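Local atomic coordinates of ricin B-like lectin (Macrolepiota procera, PDB entry 4J2S), a protein that binds beta-D-galactose, here as part of a galactose-containing sugar, in a site of its beta-trefoil domain, and probably acts as a carbohydrate-recognising lectin. Residues Val20-Gly25 with Lys40-Thr45; Lys29-Tyr34 with Thr74-Val79. One frame throughout, in Å; residues are numbered along the deposited sequence.

Contact 1 (Val20-Gly25 with Lys40-Thr45). With GAL (beta-D-galactopyranose), chain B; MAG (methyl 2-acetamido-2-deoxy-beta-D-glucopyranoside), chain C.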
# COMPACT_ATOMS: atom_id res chain seq x y z
N VAL A 20 7.10 0.08 -6.30
CA VAL A 20 5.88 0.75 -5.83
C VAL A 20 4.70 -0.20 -5.77
O VAL A 20 4.66 -1.26 -6.44
CB VAL A 20 5.51 1.98 -6.67
CG1 VAL A 20 6.70 2.91 -6.78
CG2 VAL A 20 5.10 1.56 -8.05
N ILE A 21 3.69 0.24 -5.03
CA ILE A 21 2.44 -0.50 -4.94
C ILE A 21 1.70 -0.32 -6.27
O ILE A 21 1.34 0.80 -6.66
CB ILE A 21 1.61 -0.02 -3.75
CG1 ILE A 21 2.39 -0.18 -2.43
CG2 ILE A 21 0.26 -0.71 -3.73
CD1 ILE A 21 1.53 0.07 -1.22
N ASP A 22 1.35 -1.45 -6.88
CA ASP A 22 0.95 -1.50 -8.29
C ASP A 22 -0.23 -2.45 -8.38
O ASP A 22 -0.22 -3.55 -7.81
CB ASP A 22 2.15 -1.96 -9.08
CG ASP A 22 1.88 -2.16 -10.56
OD1 ASP A 22 0.99 -2.95 -10.89
OD2 ASP A 22 2.69 -1.68 -11.39
N LEU A 23 -1.31 -1.95 -8.95
CA LEU A 23 -2.44 -2.77 -9.32
C LEU A 23 -2.15 -3.52 -10.59
O LEU A 23 -2.07 -2.94 -11.68
CB LEU A 23 -3.70 -1.92 -9.45
CG LEU A 23 -4.96 -2.66 -9.89
CD1 LEU A 23 -5.28 -3.73 -8.91
CD2 LEU A 23 -6.11 -1.66 -10.00
N SER A 24 -1.93 -4.81 -10.45
CA SER A 24 -1.43 -5.63 -11.54
C SER A 24 -2.21 -5.47 -12.82
O SER A 24 -3.42 -5.71 -12.85
CB SER A 24 -1.51 -7.10 -11.15
OG SER A 24 -1.01 -7.89 -12.24
N GLY A 25 -1.48 -5.23 -13.90
CA GLY A 25 -2.08 -5.18 -15.22
C GLY A 25 -2.47 -6.56 -15.70
O GLY A 25 -3.19 -6.68 -16.68
N LYS A 40 -1.03 4.85 -14.12
CA LYS A 40 -2.14 5.19 -13.23
C LYS A 40 -2.56 4.05 -12.34
O LYS A 40 -3.14 4.29 -11.27
CB LYS A 40 -3.35 5.75 -13.99
CG LYS A 40 -3.20 7.25 -14.22
CD LYS A 40 -2.12 7.61 -15.21
CE LYS A 40 -2.19 9.10 -15.50
NZ LYS A 40 -1.07 9.54 -16.35
N ASN A 41 -2.17 2.83 -12.71
CA ASN A 41 -2.32 1.68 -11.83
C ASN A 41 -1.25 1.61 -10.74
O ASN A 41 -1.27 0.70 -9.90
CB ASN A 41 -2.28 0.41 -12.66
CG ASN A 41 -0.93 0.18 -13.28
OD1 ASN A 41 -0.41 1.06 -13.96
ND2 ASN A 41 -0.38 -1.00 -13.13
N GLN A 42 -0.37 2.62 -10.69
CA GLN A 42 0.64 2.80 -9.65
C GLN A 42 0.40 4.10 -8.87
O GLN A 42 1.29 4.59 -8.16
CB GLN A 42 2.02 2.92 -10.32
CG GLN A 42 2.26 1.75 -11.26
CD GLN A 42 3.65 1.71 -11.81
OE1 GLN A 42 4.09 2.69 -12.43
NE2 GLN A 42 4.34 0.61 -11.64
N GLN A 43 -0.82 4.63 -8.99
CA GLN A 43 -1.21 5.89 -8.36
C GLN A 43 -2.50 5.69 -7.59
O GLN A 43 -3.38 4.98 -8.04
CB GLN A 43 -1.39 7.00 -9.41
CG GLN A 43 -0.08 7.25 -10.14
CD GLN A 43 -0.19 8.28 -11.24
OE1 GLN A 43 0.53 8.20 -12.24
NE2 GLN A 43 -0.93 9.30 -10.99
N TRP A 44 -2.57 6.24 -6.39
CA TRP A 44 -3.59 5.98 -5.42
C TRP A 44 -4.11 7.31 -4.84
O TRP A 44 -3.33 8.11 -4.30
CB TRP A 44 -3.00 5.12 -4.28
CG TRP A 44 -2.48 3.83 -4.80
CD1 TRP A 44 -1.20 3.55 -5.20
CD2 TRP A 44 -3.26 2.65 -5.11
NE1 TRP A 44 -1.14 2.28 -5.74
CE2 TRP A 44 -2.38 1.70 -5.67
CE3 TRP A 44 -4.61 2.32 -4.98
CZ2 TRP A 44 -2.83 0.46 -6.13
CZ3 TRP A 44 -5.04 1.08 -5.39
CH2 TRP A 44 -4.14 0.15 -5.93
N THR A 45 -5.41 7.54 -5.02
CA THR A 45 -6.06 8.75 -4.54
C THR A 45 -6.49 8.53 -3.11
O THR A 45 -7.29 7.64 -2.84
CB THR A 45 -7.25 9.09 -5.44
OG1 THR A 45 -6.79 9.19 -6.81
CG2 THR A 45 -7.89 10.43 -5.00
C1 GAL B . 1.57 -4.33 -16.56
C2 GAL B . 1.54 -2.99 -15.83
C3 GAL B . 2.55 -2.96 -14.71
C4 GAL B . 2.30 -4.16 -13.81
C5 GAL B . 2.39 -5.43 -14.64
C6 GAL B . 2.15 -6.71 -13.86
O2 GAL B . 1.83 -1.96 -16.77
O3 GAL B . 2.45 -1.71 -14.00
O4 GAL B . 1.01 -4.08 -13.24
O5 GAL B . 1.42 -5.41 -15.68
O6 GAL B . 2.28 -7.87 -14.68
C1 MAG C . -0.71 -6.65 -20.60
C2 MAG C . 0.14 -7.37 -19.60
C3 MAG C . 0.07 -6.58 -18.33
C4 MAG C . 0.73 -5.24 -18.61
C5 MAG C . 0.15 -4.55 -19.84
C6 MAG C . 1.07 -3.45 -20.34
C7 MAG C . -1.33 -9.26 -19.20
C8 MAG C . -1.37 -10.71 -19.00
N2 MAG C . -0.19 -8.77 -19.37
O1 MAG C . -0.95 -7.45 -21.78
O3 MAG C . 0.79 -7.29 -17.33
O4 MAG C . 0.54 -4.36 -17.52
O5 MAG C . -0.03 -5.45 -20.95
O6 MAG C . 2.35 -3.99 -20.61
O7 MAG C . -2.33 -8.59 -19.19
CM MAG C . -1.74 -6.78 -22.76
O HOH W 1 2.21 3.39 -5.93

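Contact 2 (Lys29-Tyr34 with Thr74-Val79). With GAL (beta-D-galactopyranose), chain B.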
# COMPACT_ATOMS: atom_id res chain seq x y z
N LYS A 29 -6.46 -6.82 -10.33
CA LYS A 29 -6.89 -7.18 -9.00
C LYS A 29 -5.74 -7.36 -8.00
O LYS A 29 -5.81 -6.88 -6.86
CB LYS A 29 -7.75 -8.44 -9.00
CG LYS A 29 -8.16 -8.85 -7.59
CD LYS A 29 -9.60 -9.31 -7.44
CE LYS A 29 -9.93 -9.59 -5.97
NZ LYS A 29 -10.90 -8.62 -5.36
N SER A 30 -4.70 -8.07 -8.40
CA SER A 30 -3.63 -8.39 -7.47
C SER A 30 -2.76 -7.18 -7.21
O SER A 30 -2.50 -6.43 -8.12
CB SER A 30 -2.78 -9.49 -8.06
OG SER A 30 -3.53 -10.68 -8.20
N ILE A 31 -2.39 -6.94 -5.96
CA ILE A 31 -1.51 -5.85 -5.59
C ILE A 31 -0.09 -6.38 -5.48
O ILE A 31 0.21 -7.28 -4.69
CB ILE A 31 -1.97 -5.18 -4.29
CG1 ILE A 31 -3.43 -4.68 -4.39
CG2 ILE A 31 -1.01 -4.03 -3.91
CD1 ILE A 31 -3.67 -3.64 -5.48
N ILE A 32 0.81 -5.74 -6.21
CA ILE A 32 2.20 -6.20 -6.36
C ILE A 32 3.16 -5.04 -6.17
O ILE A 32 2.79 -3.87 -6.33
CB ILE A 32 2.43 -6.82 -7.74
CG1 ILE A 32 2.12 -5.83 -8.88
CG2 ILE A 32 1.59 -8.06 -7.87
CD1 ILE A 32 2.51 -6.30 -10.28
N GLY A 33 4.42 -5.36 -5.95
CA GLY A 33 5.49 -4.43 -6.12
C GLY A 33 5.97 -4.42 -7.54
O GLY A 33 6.24 -5.49 -8.10
N TYR A 34 6.18 -3.23 -8.09
CA TYR A 34 6.63 -3.14 -9.48
C TYR A 34 7.45 -1.86 -9.64
O TYR A 34 7.13 -0.84 -9.03
CB TYR A 34 5.40 -3.15 -10.40
CG TYR A 34 5.65 -3.59 -11.82
CD1 TYR A 34 5.62 -4.92 -12.15
CD2 TYR A 34 5.84 -2.67 -12.83
CE1 TYR A 34 5.76 -5.34 -13.46
CE2 TYR A 34 6.07 -3.07 -14.12
CZ TYR A 34 6.02 -4.41 -14.43
OH TYR A 34 6.12 -4.83 -15.75
N THR A 74 -1.98 -12.48 4.41
CA THR A 74 -3.14 -11.99 3.69
C THR A 74 -2.73 -11.14 2.51
O THR A 74 -1.95 -10.23 2.66
CB THR A 74 -4.06 -11.16 4.60
OG1 THR A 74 -4.53 -11.99 5.67
CG2 THR A 74 -5.28 -10.63 3.84
N ARG A 75 -3.19 -11.50 1.32
CA ARG A 75 -2.91 -10.73 0.12
C ARG A 75 -3.73 -9.44 0.06
O ARG A 75 -4.93 -9.38 0.32
CB ARG A 75 -3.21 -11.56 -1.14
CG ARG A 75 -2.28 -12.73 -1.30
CD ARG A 75 -0.88 -12.23 -1.64
NE ARG A 75 0.14 -13.29 -1.57
CZ ARG A 75 0.45 -14.11 -2.56
NH1 ARG A 75 -0.20 -14.09 -3.72
NH2 ARG A 75 1.41 -14.99 -2.36
N LEU A 76 -3.09 -8.39 -0.42
CA LEU A 76 -3.81 -7.21 -0.83
C LEU A 76 -4.35 -7.37 -2.23
O LEU A 76 -3.71 -7.95 -3.11
CB LEU A 76 -2.90 -5.98 -0.76
CG LEU A 76 -2.84 -5.26 0.58
CD1 LEU A 76 -2.12 -6.09 1.59
CD2 LEU A 76 -2.27 -3.86 0.38
N VAL A 77 -5.57 -6.89 -2.38
CA VAL A 77 -6.27 -6.91 -3.65
C VAL A 77 -7.12 -5.68 -3.81
O VAL A 77 -7.46 -5.01 -2.84
CB VAL A 77 -7.21 -8.13 -3.78
CG1 VAL A 77 -6.44 -9.43 -3.84
CG2 VAL A 77 -8.21 -8.16 -2.63
N ALA A 78 -7.44 -5.39 -5.07
CA ALA A 78 -8.38 -4.35 -5.40
C ALA A 78 -9.76 -4.81 -4.98
O ALA A 78 -10.13 -5.94 -5.25
CB ALA A 78 -8.38 -4.07 -6.88
N VAL A 79 -10.51 -3.93 -4.37
CA VAL A 79 -11.86 -4.24 -3.89
C VAL A 79 -12.84 -3.14 -4.36
O VAL A 79 -12.50 -2.01 -4.63
CB VAL A 79 -11.93 -4.43 -2.35
CG1 VAL A 79 -11.09 -5.62 -1.90
CG2 VAL A 79 -11.55 -3.16 -1.61
C1 GAL B . 1.57 -4.33 -16.56
C2 GAL B . 1.54 -2.99 -15.83
C3 GAL B . 2.55 -2.96 -14.71
C4 GAL B . 2.30 -4.16 -13.81
C5 GAL B . 2.39 -5.43 -14.64
C6 GAL B . 2.15 -6.71 -13.86
O2 GAL B . 1.83 -1.96 -16.77
O3 GAL B . 2.45 -1.71 -14.00
O4 GAL B . 1.01 -4.08 -13.24
O5 GAL B . 1.42 -5.41 -15.68
O6 GAL B . 2.28 -7.87 -14.68
O HOH W 2 -1.33 -9.40 -3.94

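Contact 1 (Val20-Gly25 with Lys40-Thr45)
Asp22 and Asn41 meet across the contact at one galactose hydroxyl. Hydrogen bonds to the sugar come first: Asp22 takes the proton of GAL O4 on OD1 and that of GAL O3 on OD2 (2.6 Å), its two oxygens suiting two adjacent hydroxyls. Asn41 ND2 donates to GAL O3, and Gly25 N to GAL O4 at 2.8 Å; lacking a side chain, Gly25 lets O4 of the bound MAG come close.

A second shell fixes these groups. Gln42 NE2 reaches Asp22 OD2 on its anti side at 2.8 Å, amide and carboxylate planes almost perpendicular; Pro35 O, His37 N and Gly39 N hold that amide in turn. Asn41 ND2, an amide able to serve sugar and backbone at once, also donates to Leu23 O at 3.0 Å, its CG lying between backbone N and carbonyl carbon (chi1 66°).

Away from the sugar, Leu23 N donates to Asn41 O at 2.8 Å. Trp44 NE1 points almost straight (171°) at Ile21 O, which a water links to Gln42 O. Ile21 CG2 touches the large, buried indole at CE2 and Leu23 CB at CH2, each at 4.1 Å. With His37, Asp22, Gly25 and Asn41 form the galactose site of a ricin-B-type beta-trefoil.

Contact 2 (Lys29-Tyr34 with Thr74-Val79)
Leu76 O is gripped twice: Ile31 N donates to it at 3.3 Å, from above the carbonyl plane rather than along a lone pair, and a water donates to it at 2.9 Å. The same water gives its other proton to Ile31 O, so it bridges the two chains where they begin to diverge. At the other end Lys29 O accepts from Ala78 N (2.8 Å), here in the carbonyl plane and on a lone pair, while Val77 CA makes a C-H...O contact with the same oxygen.

These backbone bonds form a single bridge between Ser30 and Val77. The N-to-C directions of strands 31-34 and 76-79 lie 117° apart, and the pairing goes no further than this bridge, which joins a four-stranded sheet of the beta-trefoil to the two-stranded hairpin of 63-66 and 76-79.

Lys29 runs across Val77 on its way to the hairpin. Its chain leaves with CG anti to the backbone N (chi1 178°) and bends at chi2 and chi4, bringing CE to 3.8 Å from Val77 CB and NZ to 2.8 Å from Ala78 O, nearly in line with that carbonyl. A long, flexible lysine suits this exposed place at the surface, since its methylenes can lie on valine while the charge meets a backbone oxygen.

On the buried side Ile31 CB packs against Leu76 CB at 3.7 Å, and both branched residues also touch Val122 and Leu64. Further along strand 31-34, Tyr34 turns one ring face to galactose, with GAL C4 3.6 Å above its centre, the aromatic platform familiar from many galactose-binding lectins; Ile32 CD1 lies against GAL C6.

Overall arrangement
The centres of the two contacts lie about 9 Å apart, and their segments alternate along the chain: 20-25, 29-34, 40-45, 74-79. They share one antiparallel sheet, in which strands 20-23 and 31-34 are neighbours, probably joined by backbone hydrogen bonds from Asp22 N to Ile32 O and from Ser24 N to Ser30 O. From this pair contact 1 reaches to the turn before strand 44-48 and to Trp44 of that strand, and contact 2 to the hairpin strand 76-79. Both touch the same galactose, contact 1 supplying hydrogen bonds and strand 31-34 of contact 2 the aromatic and aliphatic surface, so one sugar site is built on a strand pair tied to two other parts of the trefoil.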